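Local coordinates for protein nonribosomal peptide synthase (Streptomyces sp. MJ635-86F5, PDB 5JJP) that activates aliphatic beta-amino acids by adenylation, probably at the expense of ATP as in related adenylate-forming ligases, at residues 174-177 against 178-182; 227-231 against 232-236. All coordinates share one frame; numbering follows the deposited sequence.

Contact 1: residues 174-177 against 178-182; sequences RQVV and ETDPA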
loop_
_atom_site.group_PDB
_atom_site.type_symbol
_atom_site.label_atom_id
_atom_site.label_comp_id
_atom_site.label_asym_id
_atom_site.label_seq_id
_atom_site.Cartn_x
_atom_site.Cartn_y
_atom_site.Cartn_z
ATOM N N ARG A 174 -12.289 24.451 -2.540
ATOM C CA ARG A 174 -11.153 25.348 -2.422
ATOM C C ARG A 174 -9.828 24.595 -2.296
ATOM O O ARG A 174 -8.887 24.871 -3.023
ATOM C CB ARG A 174 -11.345 26.228 -1.169
ATOM C CG ARG A 174 -10.274 27.293 -0.916
ATOM C CD ARG A 174 -10.793 28.401 0.002
ATOM N NE ARG A 174 -11.975 29.060 -0.565
ATOM C CZ ARG A 174 -11.942 30.079 -1.428
ATOM N NH1 ARG A 174 -10.779 30.610 -1.820
ATOM N NH2 ARG A 174 -13.082 30.587 -1.903
ATOM N N GLN A 175 -9.795 23.596 -1.417
ATOM C CA GLN A 175 -8.551 23.108 -0.856
ATOM C C GLN A 175 -8.717 21.665 -0.390
ATOM O O GLN A 175 -9.654 21.360 0.336
ATOM C CB GLN A 175 -8.256 24.024 0.339
ATOM C CG GLN A 175 -7.057 23.670 1.198
ATOM C CD GLN A 175 -5.732 23.789 0.460
ATOM O OE1 GLN A 175 -5.365 24.865 -0.005
ATOM N NE2 GLN A 175 -4.990 22.690 0.395
ATOM N N VAL A 176 -7.813 20.766 -0.772
ATOM C CA VAL A 176 -7.828 19.404 -0.227
ATOM C C VAL A 176 -7.541 19.402 1.299
ATOM O O VAL A 176 -6.700 20.153 1.775
ATOM C CB VAL A 176 -6.859 18.485 -0.950
ATOM C CG1 VAL A 176 -5.409 18.900 -0.766
ATOM C CG2 VAL A 176 -7.041 17.035 -0.469
ATOM N N VAL A 177 -8.237 18.560 2.045
ATOM C CA VAL A 177 -7.962 18.408 3.470
ATOM C C VAL A 177 -7.821 16.951 3.792
ATOM O O VAL A 177 -8.240 16.107 2.997
ATOM C CB VAL A 177 -9.056 19.049 4.350
ATOM C CG1 VAL A 177 -9.118 20.560 4.089
ATOM C CG2 VAL A 177 -10.422 18.451 4.056
ATOM N N GLU A 178 -7.274 16.630 4.981
ATOM C CA GLU A 178 -6.908 15.252 5.277
ATOM C C GLU A 178 -8.086 14.259 5.380
ATOM O O GLU A 178 -7.867 13.064 5.311
ATOM C CB GLU A 178 -6.016 15.177 6.513
ATOM C CG GLU A 178 -6.684 15.498 7.820
ATOM C CD GLU A 178 -5.658 15.712 8.948
ATOM O OE1 GLU A 178 -5.401 14.763 9.724
ATOM O OE2 GLU A 178 -5.116 16.829 9.079
ATOM N N THR A 179 -9.294 14.740 5.606
ATOM C CA THR A 179 -10.507 13.878 5.611
ATOM C C THR A 179 -10.954 13.527 4.186
ATOM O O THR A 179 -11.784 12.679 3.988
ATOM C CB THR A 179 -11.679 14.554 6.356
ATOM O OG1 THR A 179 -11.870 15.880 5.880
ATOM C CG2 THR A 179 -11.336 14.712 7.791
ATOM N N ASP A 180 -10.387 14.174 3.172
ATOM C CA ASP A 180 -10.716 13.807 1.793
ATOM C C ASP A 180 -10.153 12.413 1.368
ATOM O O ASP A 180 -9.096 11.978 1.816
ATOM C CB ASP A 180 -10.204 14.872 0.820
ATOM C CG ASP A 180 -11.031 16.146 0.840
ATOM O OD1 ASP A 180 -12.277 16.047 0.737
ATOM O OD2 ASP A 180 -10.433 17.255 0.884
ATOM N N PRO A 181 -10.830 11.748 0.438
ATOM C CA PRO A 181 -10.307 10.528 -0.145
ATOM C C PRO A 181 -8.992 10.714 -0.894
ATOM O O PRO A 181 -8.841 11.667 -1.662
ATOM C CB PRO A 181 -11.357 10.120 -1.162
ATOM C CG PRO A 181 -12.303 11.238 -1.285
ATOM C CD PRO A 181 -12.155 12.096 -0.087
ATOM N N ALA A 182 -8.049 9.815 -0.627
ATOM C CA ALA A 182 -6.741 9.872 -1.237
ATOM C C ALA A 182 -6.646 8.864 -2.388
ATOM O O ALA A 182 -5.994 9.110 -3.357
ATOM C CB ALA A 182 -5.667 9.596 -0.179
#
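Val177 and Asp180 are tied to each other twice, each giving its backbone N-H to the other. The main-chain N of Val177 reaches OD2 of Asp180 at 2.8 Å, an almost straight bond (172° at the hydrogen) that meets the carboxylate oxygen on its anti side, tilted 20° out of the carboxylate plane. In return, the N of Asp180 bonds to the carbonyl O of Val177 at 2.9 Å, and this second bond closes a type I beta turn through Glu178 and Thr179. The carboxylate can reach back to the first residue of the turn because CG of Asp180 stands beside its own backbone N, opposite the carbonyl carbon (chi1 -74°). Its other oxygen, OD1, forms a salt bridge with Arg173, which also bonds to the carbonyl of Gln175, so the carboxylate links the turn to the chain before it. With alanine in place of Asp180, the N-H of Val177 and the guanidinium of Arg173 would probably lose the acceptor group they share, and the approach to the turn could swing more freely. Outside the polar pair, two valine methyls pack against OD2 of Asp180: CG2 of Val177 lies 3.4 Å from it, and CG2 of Val176 sits 3.7 Å from the same oxygen. The side chains of Val177 and Thr179 run side by side in the same direction, CG2 against OG1 at 3.5 Å. Farther out, Gln175 NE2 makes a weak bond to Val176 O. Val176 and Thr179 also lean on His201 and Arg202, at the start of helix 201-212. This is a surface type I turn reinforced by an aspartate at its last position, and it delivers the chain into strand 181-186, which runs on toward the glycine- and threonine-rich signature loop of adenylate-forming enzymes.

Contact 2: residues 227-231 against 232-236; sequences SPFSF and DFCLG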
loop_
_atom_site.group_PDB
_atom_site.type_symbol
_atom_site.label_atom_id
_atom_site.label_comp_id
_atom_site.label_asym_id
_atom_site.label_seq_id
_atom_site.Cartn_x
_atom_site.Cartn_y
_atom_site.Cartn_z
ATOM N N SER A 227 5.028 -6.559 -5.661
ATOM C CA SER A 227 3.622 -6.638 -6.005
ATOM C C SER A 227 3.283 -5.560 -7.052
ATOM O O SER A 227 3.849 -4.452 -7.044
ATOM C CB SER A 227 2.745 -6.657 -4.747
ATOM O OG SER A 227 2.379 -5.359 -4.430
ATOM N N PRO A 228 2.431 -5.903 -8.024
ATOM C CA PRO A 228 2.083 -4.979 -9.132
ATOM C C PRO A 228 1.314 -3.763 -8.661
ATOM O O PRO A 228 0.735 -3.779 -7.576
ATOM C CB PRO A 228 1.176 -5.810 -10.031
ATOM C CG PRO A 228 1.398 -7.237 -9.635
ATOM C CD PRO A 228 1.761 -7.208 -8.168
ATOM N N PHE A 229 1.330 -2.714 -9.481
ATOM C CA PHE A 229 0.774 -1.410 -9.119
ATOM C C PHE A 229 -0.744 -1.442 -8.805
ATOM O O PHE A 229 -1.238 -0.618 -8.001
ATOM C CB PHE A 229 1.059 -0.408 -10.228
ATOM C CG PHE A 229 0.714 1.024 -9.876
ATOM C CD1 PHE A 229 1.450 1.717 -8.931
ATOM C CD2 PHE A 229 -0.337 1.687 -10.503
ATOM C CE1 PHE A 229 1.145 3.042 -8.621
ATOM C CE2 PHE A 229 -0.674 2.987 -10.173
ATOM C CZ PHE A 229 0.072 3.680 -9.247
ATOM N N SER A 230 -1.452 -2.388 -9.389
ATOM C CA SER A 230 -2.877 -2.544 -9.138
ATOM C C SER A 230 -3.119 -3.097 -7.741
ATOM O O SER A 230 -4.268 -3.233 -7.332
ATOM C CB SER A 230 -3.506 -3.520 -10.162
ATOM O OG SER A 230 -2.772 -4.739 -10.221
ATOM N N PHE A 231 -2.057 -3.502 -7.045
ATOM C CA PHE A 231 -2.222 -4.059 -5.706
ATOM C C PHE A 231 -1.960 -3.023 -4.651
ATOM O O PHE A 231 -1.011 -2.239 -4.719
ATOM C CB PHE A 231 -1.325 -5.285 -5.450
ATOM C CG PHE A 231 -1.799 -6.557 -6.103
ATOM C CD1 PHE A 231 -1.655 -6.750 -7.471
ATOM C CD2 PHE A 231 -2.328 -7.598 -5.346
ATOM C CE1 PHE A 231 -2.056 -7.940 -8.067
ATOM C CE2 PHE A 231 -2.739 -8.803 -5.949
ATOM C CZ PHE A 231 -2.607 -8.970 -7.312
ATOM N N ASP A 232 -2.881 -3.000 -3.703
ATOM C CA ASP A 232 -2.771 -2.219 -2.466
ATOM C C ASP A 232 -1.350 -2.251 -1.832
ATOM O O ASP A 232 -0.818 -1.251 -1.371
ATOM C CB ASP A 232 -3.765 -2.881 -1.502
ATOM C CG ASP A 232 -3.991 -2.091 -0.287
ATOM O OD1 ASP A 232 -3.981 -0.851 -0.396
ATOM O OD2 ASP A 232 -4.170 -2.700 0.775
ATOM N N PHE A 233 -0.778 -3.441 -1.791
ATOM C CA PHE A 233 0.527 -3.672 -1.172
ATOM C C PHE A 233 1.680 -2.959 -1.904
ATOM O O PHE A 233 2.685 -2.639 -1.289
ATOM C CB PHE A 233 0.767 -5.206 -1.100
ATOM C CG PHE A 233 1.914 -5.632 -0.210
ATOM C CD1 PHE A 233 2.323 -4.859 0.883
ATOM C CD2 PHE A 233 2.575 -6.868 -0.459
ATOM C CE1 PHE A 233 3.378 -5.272 1.672
ATOM C CE2 PHE A 233 3.621 -7.296 0.346
ATOM C CZ PHE A 233 4.020 -6.494 1.411
ATOM N N CYS A 234 1.522 -2.690 -3.202
ATOM C CA CYS A 234 2.523 -1.992 -3.950
ATOM C C CYS A 234 2.618 -0.552 -3.498
ATOM O O CYS A 234 3.689 -0.087 -3.105
ATOM C CB CYS A 234 2.245 -2.041 -5.448
ATOM S SG CYS A 234 3.361 -1.051 -6.458
ATOM N N LEU A 235 1.519 0.164 -3.605
ATOM C CA LEU A 235 1.433 1.516 -3.137
ATOM C C LEU A 235 1.858 1.650 -1.649
ATOM O O LEU A 235 2.635 2.538 -1.290
ATOM C CB LEU A 235 0.001 2.038 -3.352
ATOM C CG LEU A 235 -0.476 3.163 -2.453
ATOM C CD1 LEU A 235 0.275 4.445 -2.785
ATOM C CD2 LEU A 235 -1.985 3.349 -2.617
ATOM N N GLY A 236 1.345 0.769 -0.813
ATOM C CA GLY A 236 1.732 0.739 0.596
ATOM C C GLY A 236 3.253 0.614 0.826
ATOM O O GLY A 236 3.804 1.283 1.706
#
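Cys234 points its side chain from the first turn of helix 232-243 toward the bend made by residues 227-231. Its CB rests 3.1 Å from the carbonyl O of Pro228, a close fit, and its sulfur lies 3.7 Å from CA of Phe229. The thiol arrives there because SG is turned opposite the backbone N (chi1 174°), carrying it along the bend and beside the Phe229 ring. That ring leaves the backbone away from the helix, yet its CD1 comes to 4.2 Å from SG of Cys234. The sulfur sits 5.5 Å from the ring centroid in an oblique sulfur-aromatic contact, 74° off the ring normal. Beyond it, Phe229 packs on Phe101 of helix 95-107, a residue that Leu235 touches as well. On another flank Ser227 turns its hydroxyl toward the helix start: OG lies 3.7 Å from CB of Phe233 and also close to the N of Cys234, but at too poor an angle to bond it. That N-H goes instead to the carbonyl O of Phe231 at 3.0 Å, the first N-H bond of the helix. Phe231 is at the N-cap position, and its ring leads away. Its own N bonds to Pro228 O at 2.9 Å, closing a type I beta turn just ahead of the helix. Asp232, the first helical residue, extends away from the bend toward Tyr183, Thr332 and Met335. The Phe-Asp-Phe-Cys run from Phe231 matches the A4 motif of adenylation domains (Phe-Asp-x-Ser), with cysteine in the serine place; in relatives its aspartate binds the substrate amino group, and Asp232 probably does likewise. Backbone bonds thus start the helix, while thiol and aromatic packing lie against the bend without a side-chain hydrogen bond between the segments.

Both contacts are type I turns that launch a regular element: contact 1 sends the chain into strand 181-186, contact 2 into helix 232-243. Their settings differ. Contact 1 lies at the surface, its centre about 19 Å from the chain centre, and relies on a carboxylate that bonds a main-chain N-H and an arginine. Contact 2 is partly buried, its centre about 6 Å from the chain centre, and is held across its segments by sulfur-aromatic packing and main-chain bonds at the helix start, its one carboxylate-bearing side chain leaving the backbone away from the bend. The centres of contact 1 and contact 2 are about 22 Å apart. Tyr183, just beyond contact 1 on the same strand, touches Asp232 and Leu235, joining the two regions indirectly.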